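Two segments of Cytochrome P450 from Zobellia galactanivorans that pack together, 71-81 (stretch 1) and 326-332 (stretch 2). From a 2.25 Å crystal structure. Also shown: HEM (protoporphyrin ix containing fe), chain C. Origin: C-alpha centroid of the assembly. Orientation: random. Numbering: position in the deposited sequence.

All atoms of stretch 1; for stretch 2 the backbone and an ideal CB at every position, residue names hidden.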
# COMPACT_ATOMS: atom_id res chain seq x y z
N ILE A 71 13.28 7.47 3.25
CA ILE A 71 14.15 7.18 2.09
C ILE A 71 13.72 5.87 1.39
O ILE A 71 13.63 4.84 2.06
CB ILE A 71 15.61 7.10 2.55
CG1 ILE A 71 16.03 8.47 3.13
CG2 ILE A 71 16.54 6.72 1.39
CD1 ILE A 71 17.43 8.54 3.68
N PRO A 72 13.44 5.89 0.07
CA PRO A 72 13.63 7.05 -0.82
C PRO A 72 12.46 8.02 -0.97
O PRO A 72 12.53 8.98 -1.75
CB PRO A 72 13.84 6.37 -2.21
CG PRO A 72 13.87 4.93 -1.98
CD PRO A 72 13.12 4.69 -0.71
N PHE A 73 11.40 7.77 -0.22
CA PHE A 73 10.13 8.47 -0.29
C PHE A 73 10.17 10.00 -0.30
O PHE A 73 9.40 10.63 -1.06
CB PHE A 73 9.33 8.00 0.89
CG PHE A 73 7.97 8.57 0.99
CD1 PHE A 73 7.09 8.52 -0.07
CD2 PHE A 73 7.52 9.07 2.23
CE1 PHE A 73 5.83 9.03 0.06
CE2 PHE A 73 6.25 9.56 2.37
CZ PHE A 73 5.40 9.54 1.28
N GLU A 74 11.04 10.58 0.53
CA GLU A 74 11.08 12.04 0.74
C GLU A 74 12.35 12.58 0.16
O GLU A 74 12.99 13.43 0.75
CB GLU A 74 10.93 12.38 2.25
CG GLU A 74 9.46 12.35 2.68
CD GLU A 74 9.16 12.34 4.18
OE1 GLU A 74 9.98 11.87 5.00
OE2 GLU A 74 8.01 12.78 4.53
N VAL A 75 12.72 12.08 -1.01
CA VAL A 75 13.93 12.51 -1.70
C VAL A 75 13.61 12.65 -3.19
O VAL A 75 12.87 11.82 -3.74
CB VAL A 75 15.11 11.52 -1.50
CG1 VAL A 75 16.36 12.03 -2.17
CG2 VAL A 75 15.41 11.31 -0.02
N ASP A 76 14.18 13.68 -3.82
CA ASP A 76 13.95 13.96 -5.22
C ASP A 76 15.15 13.51 -6.02
O ASP A 76 16.24 13.39 -5.48
CB ASP A 76 13.76 15.46 -5.46
CG ASP A 76 12.41 15.99 -4.97
OD1 ASP A 76 11.33 15.47 -5.44
OD2 ASP A 76 12.40 16.96 -4.15
N PRO A 77 14.95 13.24 -7.32
CA PRO A 77 16.07 12.99 -8.21
C PRO A 77 16.97 14.21 -8.26
O PRO A 77 16.50 15.30 -7.93
CB PRO A 77 15.41 12.78 -9.57
CG PRO A 77 14.05 12.32 -9.26
CD PRO A 77 13.67 13.03 -8.01
N PRO A 78 18.24 14.05 -8.65
CA PRO A 78 18.86 12.73 -8.98
C PRO A 78 19.27 11.86 -7.78
O PRO A 78 19.62 10.71 -7.97
CB PRO A 78 20.11 13.14 -9.74
CG PRO A 78 20.49 14.46 -9.11
CD PRO A 78 19.19 15.16 -8.81
N VAL A 79 19.29 12.42 -6.57
CA VAL A 79 19.71 11.72 -5.39
C VAL A 79 18.77 10.52 -5.10
O VAL A 79 19.23 9.47 -4.65
CB VAL A 79 19.78 12.68 -4.20
CG1 VAL A 79 20.10 11.91 -2.93
CG2 VAL A 79 20.90 13.72 -4.44
N HIS A 80 17.47 10.68 -5.37
CA HIS A 80 16.49 9.60 -5.26
C HIS A 80 16.95 8.30 -5.93
O HIS A 80 16.89 7.24 -5.33
CB HIS A 80 15.14 10.02 -5.85
CG HIS A 80 14.15 8.90 -5.91
ND1 HIS A 80 13.95 8.15 -7.04
CD2 HIS A 80 13.33 8.37 -4.96
CE1 HIS A 80 13.06 7.21 -6.79
NE2 HIS A 80 12.65 7.33 -5.55
N GLY A 81 17.45 8.38 -7.15
CA GLY A 81 17.82 7.15 -7.88
C GLY A 81 18.96 6.39 -7.28
O GLY A 81 18.99 5.18 -7.39
N UNK A 326 5.93 6.59 -12.15
CA UNK A 326 7.25 7.17 -12.39
C UNK A 326 8.14 6.98 -11.16
O UNK A 326 8.11 5.90 -10.52
CB UNK A 326 7.13 8.65 -12.74
N UNK A 327 8.88 8.02 -10.77
CA UNK A 327 10.05 7.87 -9.86
C UNK A 327 9.79 7.10 -8.58
O UNK A 327 10.54 6.20 -8.23
CB UNK A 327 10.58 9.25 -9.48
N UNK A 328 8.74 7.46 -7.87
CA UNK A 328 8.47 6.85 -6.57
C UNK A 328 7.55 5.64 -6.63
O UNK A 328 7.00 5.26 -5.60
CB UNK A 328 7.86 7.89 -5.63
N UNK A 329 7.39 5.00 -7.79
CA UNK A 329 6.47 3.86 -7.83
C UNK A 329 6.83 2.83 -6.75
O UNK A 329 8.00 2.62 -6.40
CB UNK A 329 6.49 3.21 -9.21
N UNK A 330 5.79 2.23 -6.18
CA UNK A 330 5.93 1.39 -4.96
C UNK A 330 7.01 0.31 -5.00
O UNK A 330 6.90 -0.65 -5.77
CB UNK A 330 4.59 0.70 -4.68
N UNK A 331 7.98 0.43 -4.09
CA UNK A 331 9.01 -0.61 -3.89
C UNK A 331 8.48 -1.91 -3.28
O UNK A 331 9.05 -2.98 -3.49
CB UNK A 331 10.12 -0.06 -2.99
N UNK A 332 7.44 -1.82 -2.47
CA UNK A 332 6.78 -3.02 -1.92
C UNK A 332 5.87 -3.77 -2.88
O UNK A 332 5.22 -4.76 -2.51
CB UNK A 332 5.95 -2.62 -0.70
CHA HEM C . 5.49 3.93 -2.56
CHB HEM C . 1.07 1.99 -2.76
CHC HEM C . 2.61 -1.87 -0.33
CHD HEM C . 6.81 0.32 0.40
C1A HEM C . 4.16 3.72 -2.84
C2A HEM C . 3.33 4.61 -3.59
C3A HEM C . 2.13 4.05 -3.64
C4A HEM C . 2.15 2.83 -2.93
CMA HEM C . 0.96 4.65 -4.36
CAA HEM C . 3.70 5.92 -4.28
CBA HEM C . 3.84 7.02 -3.24
CGA HEM C . 4.31 8.31 -3.87
O1A HEM C . 4.86 9.15 -3.16
O2A HEM C . 4.18 8.57 -5.08
C1B HEM C . 1.11 0.77 -2.12
C2B HEM C . 0.02 -0.12 -2.14
C3B HEM C . 0.43 -1.23 -1.44
C4B HEM C . 1.83 -0.94 -1.01
CMB HEM C . -1.32 0.13 -2.77
CAB HEM C . -0.21 -2.51 -1.14
CBB HEM C . -1.32 -2.96 -1.68
C1C HEM C . 3.89 -1.63 0.09
C2C HEM C . 4.63 -2.45 0.94
C3C HEM C . 5.81 -1.81 1.20
C4C HEM C . 5.78 -0.60 0.47
CMC HEM C . 4.22 -3.79 1.47
CAC HEM C . 6.94 -2.27 2.02
CBC HEM C . 7.04 -3.41 2.70
C1D HEM C . 6.78 1.46 -0.41
C2D HEM C . 7.95 2.35 -0.55
C3D HEM C . 7.61 3.34 -1.38
C4D HEM C . 6.20 3.09 -1.71
CMD HEM C . 9.28 2.10 0.10
CAD HEM C . 8.49 4.49 -1.83
CBD HEM C . 9.16 4.32 -3.21
CGD HEM C . 10.08 5.51 -3.52
O1D HEM C . 10.01 6.59 -2.83
O2D HEM C . 10.95 5.48 -4.46
NA HEM C . 3.40 2.65 -2.40
NB HEM C . 2.14 0.27 -1.44
NC HEM C . 4.57 -0.49 -0.18
ND HEM C . 5.79 1.95 -1.13
FE HEM C . 4.05 1.16 -1.30

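Position 326 has phi/psi of 63°/-137°, which favors glycine; a residue with a CB is strained here, though small polar ones are sometimes found. Its ideal CB finds nothing of stretch 1 within 5.5 Å. The residue is Ser 326, whose backbone O accepts a hydrogen bond from the backbone N of position 329 (3.0 Å).

At position 327 CA-to-CB points toward stretch 1, and the ideal CB lies 4.2 Å from His 80 CE1 and 4.6 Å from Pro 77 CG. A proline ring invites a flat or apolar partner, so an aromatic ring, leucine or methionine would all fit. The residue is His 327. It lays one face of its imidazole against Pro 77: Pro 77 CG is 4.2 Å from the ring centroid and 23° off the ring normal, a CH-pi contact.

At position 328 CA-to-CB points sideways, with the ideal CB 4.8 Å from His 80 NE2. Ahead lies a polar pocket: the carbonyls of Pro 72, Phe 73 and Val 75, and close by them a heme propionate. A donor is wanted, and arginine, lysine, glutamine or histidine could each supply one. His 328, with chi1 m, brings the end of its ring nearer stretch 1. Its ND1 donates to HEM O1D (2.8 Å), while His 80 NE2 donates to HEM O2D (2.7 Å), so each stretch holds one oxygen of the same carboxylate. The two imidazoles meet obliquely, centroids 4.2 Å apart and planes at 52°. His 328 CE1 approaches Val 75 O to 3.0 Å. The O of water 1 lies 2.5 Å from His 328 NE2 and donates to Asp 76 OD1 at 2.8 Å, joining the stretches without a direct hydrogen bond between them.

At position 329 CA-to-CB points away from stretch 1, so many residues would serve; it is Asn 329.

Position 330 is out of reach of stretch 1, but its ideal CB lies 3.5 Å from HEM FE, although CA-to-CB does not point at the metal. So short a gap needs a ligating atom bonded directly to CB, which suits cysteine but not the longer histidine or methionine; the name cytochrome P450 agrees with a thiolate. Cys 330 SG binds HEM FE at 2.3 Å.

At position 331 CA-to-CB points toward stretch 1, yet the ideal CB touches nothing there, so a longer apolar chain such as leucine, isoleucine or methionine is needed to reach the Pro 72 ring. Leu 331 does so, with CD1 4.0 Å from Pro 72 CG.

At position 332 an ideal CB would come within 2.1 Å of HEM C3C. Only glycine suits this backbone, and Gly 332 brings its CA to 3.5 Å from HEM C3C.

Stretch 2 326-332: SHHNCLG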
# COMPACT_ATOMS: atom_id res chain seq x y z
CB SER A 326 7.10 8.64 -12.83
OG SER A 326 8.35 9.24 -13.17
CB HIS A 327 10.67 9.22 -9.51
CG HIS A 327 10.98 10.05 -10.72
ND1 HIS A 327 10.11 11.00 -11.21
CD2 HIS A 327 12.01 10.00 -11.59
CE1 HIS A 327 10.60 11.52 -12.31
NE2 HIS A 327 11.76 10.93 -12.56
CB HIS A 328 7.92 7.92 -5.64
CG HIS A 328 8.90 9.02 -5.35
ND1 HIS A 328 9.79 8.96 -4.30
CD2 HIS A 328 9.17 10.19 -6.00
CE1 HIS A 328 10.52 10.06 -4.29
NE2 HIS A 328 10.19 10.81 -5.32
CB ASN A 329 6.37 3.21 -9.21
CG ASN A 329 7.65 2.51 -9.63
OD1 ASN A 329 8.52 3.11 -10.28
ND2 ASN A 329 7.79 1.24 -9.24
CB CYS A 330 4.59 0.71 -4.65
SG CYS A 330 4.56 -0.20 -3.10
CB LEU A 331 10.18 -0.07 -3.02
CG LEU A 331 11.24 0.74 -3.76
CD1 LEU A 331 12.22 1.41 -2.80
CD2 LEU A 331 12.02 -0.16 -4.68
O HOH W 1 10.37 13.03 -6.36
O HOH W 2 3.11 2.25 0.43
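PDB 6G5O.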